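Local coordinates for YCAC GENE product (Escherichia coli, PDB 1YAC), which forms an octamer with an isochorismatase-type domain and is probably a hydrolase, of unknown specificity, at residues T147-S150 / A151-R154. Sequence-based numbering, arbitrary orientation.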
loop_
_atom_site.group_PDB
_atom_site.type_symbol
_atom_site.label_atom_id
_atom_site.label_comp_id
_atom_site.label_asym_id
_atom_site.label_seq_id
_atom_site.Cartn_x
_atom_site.Cartn_y
_atom_site.Cartn_z
ATOM N N THR A 147 -10.789 12.059 -0.293
ATOM C CA THR A 147 -11.559 13.136 0.333
ATOM C C THR A 147 -10.610 14.029 1.119
ATOM O O THR A 147 -10.768 15.262 1.136
ATOM C CB THR A 147 -12.723 12.611 1.231
ATOM O OG1 THR A 147 -12.213 11.775 2.283
ATOM C CG2 THR A 147 -13.719 11.804 0.385
ATOM N N ARG A 148 -9.590 13.419 1.718
ATOM C CA ARG A 148 -8.592 14.170 2.469
ATOM C C ARG A 148 -7.735 15.058 1.557
ATOM O O ARG A 148 -7.687 16.273 1.739
ATOM C CB ARG A 148 -7.659 13.233 3.236
ATOM C CG ARG A 148 -6.546 13.985 3.979
ATOM C CD ARG A 148 -5.638 13.074 4.767
ATOM N NE ARG A 148 -4.704 12.341 3.927
ATOM C CZ ARG A 148 -4.320 11.075 4.113
ATOM N NH1 ARG A 148 -4.789 10.332 5.103
ATOM N NH2 ARG A 148 -3.372 10.581 3.346
ATOM N N HIS A 149 -7.046 14.446 0.593
ATOM C CA HIS A 149 -6.158 15.190 -0.298
ATOM C C HIS A 149 -6.853 16.272 -1.115
ATOM O O HIS A 149 -6.257 17.315 -1.393
ATOM C CB HIS A 149 -5.338 14.240 -1.180
ATOM C CG HIS A 149 -4.321 13.434 -0.421
ATOM N ND1 HIS A 149 -3.957 12.155 -0.790
ATOM C CD2 HIS A 149 -3.600 13.723 0.692
ATOM C CE1 HIS A 149 -3.062 11.688 0.066
ATOM N NE2 HIS A 149 -2.826 12.618 0.975
ATOM N N SER A 150 -8.106 16.036 -1.494
ATOM C CA SER A 150 -8.882 17.029 -2.231
ATOM C C SER A 150 -9.070 18.260 -1.332
ATOM O O SER A 150 -8.887 19.408 -1.768
ATOM C CB SER A 150 -10.231 16.439 -2.658
ATOM O OG SER A 150 -10.044 15.472 -3.697
ATOM N N ALA A 151 -9.357 18.004 -0.060
ATOM C CA ALA A 151 -9.534 19.064 0.923
ATOM C C ALA A 151 -8.216 19.814 1.146
ATOM O O ALA A 151 -8.212 21.041 1.241
ATOM C CB ALA A 151 -10.039 18.478 2.235
ATOM N N TRP A 152 -7.102 19.079 1.265
ATOM C CA TRP A 152 -5.793 19.718 1.459
ATOM C C TRP A 152 -5.537 20.681 0.334
ATOM O O TRP A 152 -5.093 21.807 0.568
ATOM C CB TRP A 152 -4.648 18.712 1.445
ATOM C CG TRP A 152 -4.506 17.957 2.701
ATOM C CD1 TRP A 152 -5.420 17.848 3.703
ATOM C CD2 TRP A 152 -3.406 17.114 3.060
ATOM N NE1 TRP A 152 -4.970 16.971 4.657
ATOM C CE2 TRP A 152 -3.735 16.503 4.287
ATOM C CE3 TRP A 152 -2.176 16.813 2.456
ATOM C CZ2 TRP A 152 -2.877 15.595 4.930
ATOM C CZ3 TRP A 152 -1.315 15.905 3.102
ATOM C CH2 TRP A 152 -1.679 15.311 4.324
ATOM N N ASP A 153 -5.766 20.218 -0.893
ATOM C CA ASP A 153 -5.552 21.051 -2.064
ATOM C C ASP A 153 -6.391 22.323 -1.978
ATOM O O ASP A 153 -5.884 23.442 -2.154
ATOM C CB ASP A 153 -5.910 20.282 -3.338
ATOM C CG ASP A 153 -5.556 21.067 -4.598
ATOM O OD1 ASP A 153 -6.386 21.878 -5.049
ATOM O OD2 ASP A 153 -4.437 20.894 -5.121
ATOM N N ARG A 154 -7.664 22.150 -1.647
ATOM C CA ARG A 154 -8.588 23.277 -1.545
ATOM C C ARG A 154 -8.179 24.286 -0.462
ATOM O O ARG A 154 -8.200 25.497 -0.696
ATOM C CB ARG A 154 -10.018 22.777 -1.306
ATOM C CG ARG A 154 -11.078 23.838 -1.621
ATOM C CD ARG A 154 -12.489 23.346 -1.344
ATOM N NE ARG A 154 -13.468 24.316 -1.835
ATOM C CZ ARG A 154 -14.726 24.388 -1.420
ATOM N NH1 ARG A 154 -15.177 23.544 -0.500
ATOM N NH2 ARG A 154 -15.531 25.316 -1.919
#
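Trp152 lays one face of its indole over the side chains of Arg148 and His149, one turn back along the same helix. The aliphatic part of Arg148 runs alongside the ring, CG lying 3.4 Å from Trp152 NE1 and CD 3.7 Å from Trp152 CZ2. Arg148 starts with CG anti to the backbone N (chi1 177°) and the chain bends at chi3 (75°), which carries the guanidinium past the benzo rim to a salt bridge with Asp30. His149 meets the same face edge-on: its CD2 sits 3.8 Å from Trp152 CE3, and the imidazole edge is directed at the six-membered ring, planes 72° apart, a T-shaped stack. An alanine in place of Trp152 would probably take away the face that the His149 edge and the Arg148 methylenes rest on, opening a gap beside them. Beneath the side chains, Trp152 N donates to Arg148 O at 2.9 Å, and Asp153 N and Arg154 N repeat the bond to His149 O and Ser150 O. Arg154 NE is hydrogen-bonded to Gln161 and NH1 forms a salt bridge to Glu171, both of a second subunit; His149 also packs on Trp152 of that second subunit. This i to i+3 and i+4 packing belongs to helix 145-158, the crossover between strands 132-136 and 161-163 in the three-layer alpha-beta-alpha sandwich.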